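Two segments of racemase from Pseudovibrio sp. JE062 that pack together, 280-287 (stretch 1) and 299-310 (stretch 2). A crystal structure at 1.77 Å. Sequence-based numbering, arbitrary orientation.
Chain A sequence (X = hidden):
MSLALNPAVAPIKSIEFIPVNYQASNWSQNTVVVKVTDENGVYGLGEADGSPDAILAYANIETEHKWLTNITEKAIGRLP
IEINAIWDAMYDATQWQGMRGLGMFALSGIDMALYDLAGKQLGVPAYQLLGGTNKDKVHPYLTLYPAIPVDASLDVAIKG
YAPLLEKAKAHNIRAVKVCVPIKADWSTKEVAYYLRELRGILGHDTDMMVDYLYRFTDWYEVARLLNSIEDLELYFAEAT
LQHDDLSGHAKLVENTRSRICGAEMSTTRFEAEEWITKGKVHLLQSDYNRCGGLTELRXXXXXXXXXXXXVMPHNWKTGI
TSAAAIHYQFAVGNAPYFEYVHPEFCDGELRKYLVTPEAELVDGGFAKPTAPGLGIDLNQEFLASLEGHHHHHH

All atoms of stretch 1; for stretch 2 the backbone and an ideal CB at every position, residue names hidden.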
ATOM      1  N   LYS A 280       1.366 -20.224  -1.711  1.00  9.90           N
ATOM      2  CA  LYS A 280       2.686 -20.423  -2.303  1.00 10.80           C
ATOM      3  C   LYS A 280       3.103 -19.244  -3.181  1.00 10.54           C
ATOM      4  O   LYS A 280       4.005 -19.377  -4.021  1.00 12.31           O
ATOM      5  CB  LYS A 280       2.688 -21.694  -3.156  1.00 12.81           C
ATOM      6  CG  LYS A 280       2.438 -22.972  -2.385  1.00 16.09           C
ATOM      7  CD  LYS A 280       2.565 -24.173  -3.318  1.00 19.24           C
ATOM      8  CE  LYS A 280       2.613 -25.490  -2.553  1.00 24.30           C
ATOM      9  NZ  LYS A 280       3.047 -26.618  -3.449  1.00 24.17           N
ATOM     10  N   VAL A 281       2.460 -18.092  -2.993  1.00  9.66           N
ATOM     11  CA  VAL A 281       2.774 -16.926  -3.817  1.00 10.36           C
ATOM     12  C   VAL A 281       4.204 -16.401  -3.673  1.00  9.57           C
ATOM     13  O   VAL A 281       4.846 -16.595  -2.644  1.00 10.88           O
ATOM     14  CB  VAL A 281       1.757 -15.768  -3.568  1.00 10.43           C
ATOM     15  CG1 VAL A 281       0.365 -16.240  -3.935  1.00 12.77           C
ATOM     16  CG2 VAL A 281       1.802 -15.304  -2.124  1.00  9.58           C
ATOM     17  N   HIS A 282       4.701 -15.763  -4.731  1.00  9.08           N
ATOM     18  CA  HIS A 282       6.057 -15.214  -4.734  1.00  8.92           C
ATOM     19  C   HIS A 282       6.105 -13.837  -4.123  1.00  7.44           C
ATOM     20  O   HIS A 282       7.163 -13.377  -3.718  1.00 10.53           O
ATOM     21  CB  HIS A 282       6.606 -15.019  -6.155  1.00 11.59           C
ATOM     22  CG  HIS A 282       6.667 -16.259  -6.982  1.00 11.93           C
ATOM     23  ND1 HIS A 282       5.550 -16.837  -7.544  1.00 11.39           N
ATOM     24  CD2 HIS A 282       7.726 -16.980  -7.425  1.00 13.84           C
ATOM     25  CE1 HIS A 282       5.917 -17.856  -8.301  1.00 12.29           C
ATOM     26  NE2 HIS A 282       7.233 -17.962  -8.247  1.00 13.10           N
ATOM     27  N   LEU A 283       4.961 -13.171  -4.083  1.00  9.50           N
ATOM     28  CA  LEU A 283       4.936 -11.800  -3.609  1.00  8.49           C
ATOM     29  C   LEU A 283       3.616 -11.440  -2.937  1.00  8.95           C
ATOM     30  O   LEU A 283       2.548 -11.816  -3.415  1.00 12.72           O
ATOM     31  CB  LEU A 283       5.191 -10.898  -4.823  1.00  7.34           C
ATOM     32  CG  LEU A 283       5.480  -9.406  -4.697  1.00  7.48           C
ATOM     33  CD1 LEU A 283       6.315  -8.960  -5.903  1.00  9.21           C
ATOM     34  CD2 LEU A 283       4.178  -8.630  -4.609  1.00  7.03           C
ATOM     35  N   LEU A 284       3.711 -10.705  -1.831  1.00  9.13           N
ATOM     36  CA  LEU A 284       2.545 -10.266  -1.071  1.00  8.62           C
ATOM     37  C   LEU A 284       2.313  -8.775  -1.285  1.00  8.20           C
ATOM     38  O   LEU A 284       3.260  -7.992  -1.316  1.00 10.11           O
ATOM     39  CB  LEU A 284       2.762 -10.518   0.418  1.00  9.35           C
ATOM     40  CG  LEU A 284       2.929 -11.984   0.826  1.00  9.65           C
ATOM     41  CD1 LEU A 284       3.364 -12.035   2.280  1.00  9.26           C
ATOM     42  CD2 LEU A 284       1.611 -12.739   0.631  1.00 10.24           C
ATOM     43  N   GLN A 285       1.047  -8.384  -1.390  1.00  9.63           N
ATOM     44  CA  GLN A 285       0.707  -6.989  -1.619  1.00 10.35           C
ATOM     45  C   GLN A 285      -0.139  -6.351  -0.515  1.00 11.58           C
ATOM     46  O   GLN A 285      -0.878  -5.392  -0.767  1.00 12.88           O
ATOM     47  CB  GLN A 285       0.003  -6.858  -2.973  1.00 10.05           C
ATOM     48  CG  GLN A 285       0.851  -7.415  -4.115  1.00 12.50           C
ATOM     49  CD  GLN A 285       0.168  -7.346  -5.468  1.00 13.30           C
ATOM     50  OE1 GLN A 285      -0.973  -7.769  -5.622  1.00 13.51           O
ATOM     51  NE2 GLN A 285       0.879  -6.823  -6.461  1.00 12.37           N
ATOM     52  N   SER A 286      -0.026  -6.882   0.703  1.00 11.22           N
ATOM     53  CA  SER A 286      -0.762  -6.345   1.848  1.00  9.91           C
ATOM     54  C   SER A 286      -0.600  -4.823   1.870  1.00 11.24           C
ATOM     55  O   SER A 286       0.509  -4.306   1.760  1.00 11.78           O
ATOM     56  CB  SER A 286      -0.226  -6.960   3.136  1.00 12.48           C
ATOM     57  OG  SER A 286      -0.239  -8.375   3.038  1.00 14.38           O
ATOM     58  N   ASP A 287      -1.713  -4.118   2.038  1.00 11.74           N
ATOM     59  CA  ASP A 287      -1.743  -2.648   2.008  1.00 11.85           C
ATOM     60  C   ASP A 287      -1.471  -1.931   3.332  1.00 11.01           C
ATOM     61  O   ASP A 287      -1.956  -2.338   4.379  1.00 12.14           O
ATOM     62  CB  ASP A 287      -3.108  -2.212   1.467  1.00 12.79           C
ATOM     63  CG  ASP A 287      -3.147  -0.755   1.045  1.00 13.65           C
ATOM     64  OD1 ASP A 287      -2.577   0.101   1.745  1.00 15.17           O
ATOM     65  OD2 ASP A 287      -3.777  -0.472   0.007  1.00 17.42           O
ATOM     66  N   UNK A 299       6.201  -7.149  10.405  1.00 11.49           N
ATOM     67  CA  UNK A 299       6.128  -8.560  10.784  1.00  9.32           C
ATOM     68  C   UNK A 299       5.912  -9.416   9.551  1.00  9.31           C
ATOM     69  O   UNK A 299       6.519 -10.476   9.397  1.00 10.82           O
ATOM     70  CB  UNK A 299       5.009  -8.797  11.800  1.00  9.32           C
ATOM     71  N   UNK A 300       5.043  -8.937   8.671  1.00  9.54           N
ATOM     72  CA  UNK A 300       4.733  -9.642   7.443  1.00  9.15           C
ATOM     73  C   UNK A 300       5.962  -9.788   6.552  1.00  9.95           C
ATOM     74  O   UNK A 300       6.202 -10.849   5.979  1.00 10.09           O
ATOM     75  CB  UNK A 300       3.619  -8.915   6.688  1.00  9.15           C
ATOM     76  N   UNK A 301       6.751  -8.725   6.443  1.00  9.70           N
ATOM     77  CA  UNK A 301       7.919  -8.779   5.583  1.00  8.56           C
ATOM     78  C   UNK A 301       9.048  -9.659   6.112  1.00  9.33           C
ATOM     79  O   UNK A 301       9.706 -10.356   5.343  1.00  9.75           O
ATOM     80  CB  UNK A 301       8.448  -7.360   5.365  1.00  8.56           C
ATOM     81  N   UNK A 302       9.276  -9.632   7.420  1.00  9.83           N
ATOM     82  CA  UNK A 302      10.345 -10.443   7.988  1.00 10.46           C
ATOM     83  C   UNK A 302       9.975 -11.906   7.831  1.00  9.95           C
ATOM     84  O   UNK A 302      10.840 -12.739   7.600  1.00 11.77           O
ATOM     85  CB  UNK A 302      10.590 -10.094   9.457  1.00 10.46           C
ATOM     86  N   UNK A 303       8.682 -12.205   7.935  1.00  9.41           N
ATOM     87  CA  UNK A 303       8.202 -13.579   7.763  1.00  9.31           C
ATOM     88  C   UNK A 303       8.374 -13.954   6.294  1.00 10.26           C
ATOM     89  O   UNK A 303       8.792 -15.067   5.952  1.00 11.65           O
ATOM     90  CB  UNK A 303       6.744 -13.724   8.203  1.00  9.31           C
ATOM     91  N   UNK A 304       8.043 -13.005   5.428  1.00 11.20           N
ATOM     92  CA  UNK A 304       8.145 -13.216   3.992  1.00  8.74           C
ATOM     93  C   UNK A 304       9.590 -13.504   3.597  1.00  9.82           C
ATOM     94  O   UNK A 304       9.867 -14.464   2.888  1.00  7.82           O
ATOM     95  CB  UNK A 304       7.616 -11.998   3.232  1.00  8.74           C
ATOM     96  N   UNK A 305      10.512 -12.673   4.066  1.00  8.23           N
ATOM     97  CA  UNK A 305      11.919 -12.873   3.738  1.00 10.47           C
ATOM     98  C   UNK A 305      12.382 -14.283   4.112  1.00 10.26           C
ATOM     99  O   UNK A 305      13.085 -14.945   3.345  1.00 10.22           O
ATOM    100  CB  UNK A 305      12.781 -11.829   4.451  1.00 10.47           C
ATOM    101  N   UNK A 306      11.969 -14.748   5.286  1.00 10.43           N
ATOM    102  CA  UNK A 306      12.366 -16.079   5.741  1.00 11.74           C
ATOM    103  C   UNK A 306      11.808 -17.160   4.814  1.00 12.18           C
ATOM    104  O   UNK A 306      12.375 -18.243   4.707  1.00 16.65           O
ATOM    105  CB  UNK A 306      11.890 -16.316   7.176  1.00 11.74           C
ATOM    106  N   UNK A 307      10.698 -16.861   4.151  1.00 10.78           N
ATOM    107  CA  UNK A 307      10.056 -17.820   3.248  1.00  9.78           C
ATOM    108  C   UNK A 307      10.310 -17.525   1.765  1.00 10.26           C
ATOM    109  O   UNK A 307       9.613 -18.054   0.896  1.00 11.75           O
ATOM    110  CB  UNK A 307       8.549 -17.836   3.509  1.00  9.78           C
ATOM    111  N   UNK A 308      11.302 -16.680   1.482  1.00  9.34           N
ATOM    112  CA  UNK A 308      11.649 -16.328   0.100  1.00 10.46           C
ATOM    113  C   UNK A 308      10.492 -15.700  -0.668  1.00 11.22           C
ATOM    114  O   UNK A 308      10.275 -15.985  -1.849  1.00 13.12           O
ATOM    115  CB  UNK A 308      12.131 -17.574  -0.646  1.00 10.46           C
ATOM    116  N   UNK A 309       9.767 -14.825   0.013  1.00 10.02           N
ATOM    117  CA  UNK A 309       8.630 -14.132  -0.570  1.00  8.27           C
ATOM    118  C   UNK A 309       8.870 -12.627  -0.522  1.00  7.94           C
ATOM    119  O   UNK A 309       9.217 -12.081   0.521  1.00 10.55           O
ATOM    120  CB  UNK A 309       7.336 -14.499   0.160  1.00  8.27           C
ATOM    121  N   UNK A 310       8.684 -11.966  -1.659  1.00  9.21           N
ATOM    122  CA  UNK A 310       8.866 -10.521  -1.735  1.00  7.35           C
ATOM    123  C   UNK A 310       7.614  -9.814  -1.265  1.00  9.31           C
ATOM    124  O   UNK A 310       6.521 -10.373  -1.324  1.00 10.56           O
ATOM    125  CB  UNK A 310       9.219 -10.089  -3.160  1.00  7.35           C
TER

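Stretch 2 opens as a helix and ends as a strand beside stretch 1, so its positions face very different surroundings. At 299 the backbone is helical and nothing of stretch 1 lies near the ideal CB; almost any helix-tolerant residue would serve, and the deposited one is Arg 299, bonded elsewhere in the structure.

Position 300 is different. Its CA-to-CB bond points toward stretch 1, with the ideal CB 5.3 Å from Ser 286 OG and 5.4 Å from Leu 284 CD1. That leaves room for a side chain of medium length, and the CD1 methyl of Leu 284 favours an apolar one: leucine, isoleucine, methionine or valine. The residue is Ile 300, whose CG2 lies 3.9 Å from Leu 284 CD1, while its CD1 extends to 4.1 Å from Ser 286 OG.

Positions 301 and 302 are helical, with no stretch 1 atom close to either ideal CB, so the contact sets little preference. They are Thr 301 and Glu 302. At 303 CA-to-CB points sideways, and a long flexible chain could bend back without being required to; Met 303, present as selenomethionine, brings its end nearer, with CE still 5.5 Å from Leu 284 CD1.

At 304 the bond again points toward stretch 1, one helical turn after Ile 300, but here the ideal CB is already 4.4 Å from Leu 284 CD1. A small apolar residue fits without further reach, and Ala 304 rests its CB against that methyl at 4.4 Å.

Positions 305 and 306 are out of reach and helical, open to many residues; they are Thr 305 and Ala 306. At 307 the backbone leaves helical angles. A side chain able to donate back to a carbonyl of the last turn would suit, and Asn 307 does so, its ND2 bonding Met 303 O at 2.8 Å. At position 308 CA-to-CB points sideways and phi is positive (59°), which glycine, asparagine or aspartate accept most readily. It is Asn 308, the end of whose side chain leads away from stretch 1, but its backbone O and His 282 O each accept a bond from water 1, at 2.9 Å in both cases.

At 309 phi and psi are extended (-120/130) and CA-to-CB points sideways, with the ideal CB 4.0 Å from His 282 O. Extended angles favour a beta-branched residue, and the neighbouring Leu 284 asks for an apolar one: valine or isoleucine. Val 309 places CG1 3.8 Å from Leu 284 CG and CG2 3.5 Å from Val 281 O.

Position 310 forms a parallel bridge with Leu 283. Its N donates to His 282 O (2.9 Å), and its O accepts from Leu 284 N (2.9 Å); because these are backbone bonds they set little demand on the side chain, except that proline, lacking an N-H, could not make the first. The CB lies on the same sheet face as that of Leu 283, its ideal position 4.1 Å from Leu 283 CG, so a chain with an aliphatic stem suits, whether leucine, lysine or glutamine. Gln 310 has OE1 3.6 Å from Leu 283 CD1, and its amide is bonded elsewhere in the structure.

Stretch 2, residues 299-310: RITEMATANNVQ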
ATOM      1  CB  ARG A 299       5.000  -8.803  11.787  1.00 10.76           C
ATOM      2  CG  ARG A 299       5.378  -8.388  13.199  1.00 13.91           C
ATOM      3  CD  ARG A 299       4.335  -8.810  14.206  1.00 16.17           C
ATOM      4  NE  ARG A 299       3.133  -7.987  14.142  1.00 15.06           N
ATOM      5  CZ  ARG A 299       2.789  -7.096  15.073  1.00 18.28           C
ATOM      6  NH1 ARG A 299       3.559  -6.910  16.134  1.00 20.03           N
ATOM      7  NH2 ARG A 299       1.662  -6.409  14.955  1.00 14.89           N
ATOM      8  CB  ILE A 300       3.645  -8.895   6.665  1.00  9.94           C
ATOM      9  CG1 ILE A 300       2.325  -8.992   7.432  1.00 10.81           C
ATOM     10  CG2 ILE A 300       3.533  -9.443   5.246  1.00  9.47           C
ATOM     11  CD1 ILE A 300       1.209  -8.150   6.836  1.00 12.50           C
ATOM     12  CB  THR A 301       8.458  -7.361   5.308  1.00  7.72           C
ATOM     13  OG1 THR A 301       7.406  -6.562   4.752  1.00 11.64           O
ATOM     14  CG2 THR A 301       9.608  -7.415   4.305  1.00 12.39           C
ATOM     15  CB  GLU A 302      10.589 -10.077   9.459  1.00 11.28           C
ATOM     16  CG  GLU A 302      11.070  -8.627   9.621  1.00 16.75           C
ATOM     17  CD  GLU A 302      11.608  -8.291  11.011  1.00 21.58           C
ATOM     18  OE1 GLU A 302      11.196  -8.924  12.006  1.00 18.90           O
ATOM     19  OE2 GLU A 302      12.441  -7.366  11.104  1.00 22.26           O
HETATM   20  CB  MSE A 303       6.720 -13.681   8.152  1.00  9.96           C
HETATM   21  CG  MSE A 303       6.032 -15.002   7.725  1.00 14.78           C
HETATM   22 SE   MSE A 303       4.203 -15.243   8.286  1.00 21.17          SE
HETATM   23  CE  MSE A 303       3.476 -13.714   7.471  1.00 12.18           C
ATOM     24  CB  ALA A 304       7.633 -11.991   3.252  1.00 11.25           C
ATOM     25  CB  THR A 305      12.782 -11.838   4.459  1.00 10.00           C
ATOM     26  OG1 THR A 305      12.486 -10.537   3.929  1.00 12.66           O
ATOM     27  CG2 THR A 305      14.265 -12.147   4.289  1.00 12.49           C
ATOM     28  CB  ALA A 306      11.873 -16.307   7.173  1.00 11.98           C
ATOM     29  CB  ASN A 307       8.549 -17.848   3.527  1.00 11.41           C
ATOM     30  CG  ASN A 307       8.213 -18.540   4.836  1.00 14.19           C
ATOM     31  OD1 ASN A 307       8.159 -19.772   4.901  1.00 16.45           O
ATOM     32  ND2 ASN A 307       7.994 -17.758   5.891  1.00 12.25           N
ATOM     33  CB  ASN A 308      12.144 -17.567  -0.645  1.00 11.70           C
ATOM     34  CG  ASN A 308      13.326 -18.212   0.042  1.00 12.03           C
ATOM     35  OD1 ASN A 308      14.428 -17.651   0.078  1.00 15.12           O
ATOM     36  ND2 ASN A 308      13.102 -19.394   0.605  1.00  9.53           N
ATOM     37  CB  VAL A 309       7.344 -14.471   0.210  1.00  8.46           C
ATOM     38  CG1 VAL A 309       6.186 -13.598  -0.247  1.00  6.52           C
ATOM     39  CG2 VAL A 309       7.006 -15.946   0.008  1.00  8.98           C
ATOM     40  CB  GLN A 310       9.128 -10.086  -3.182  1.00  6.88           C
ATOM     41  CG  GLN A 310      10.321 -10.738  -3.830  1.00  8.39           C
ATOM     42  CD  GLN A 310      10.693 -10.060  -5.141  1.00  9.62           C
ATOM     43  OE1 GLN A 310       9.827  -9.543  -5.851  1.00 12.88           O
ATOM     44  NE2 GLN A 310      11.976 -10.070  -5.470  1.00  9.19           N
TER
HETATM   45  O   HOH W   1       9.738 -14.665  -4.322  1.00 13.69           O
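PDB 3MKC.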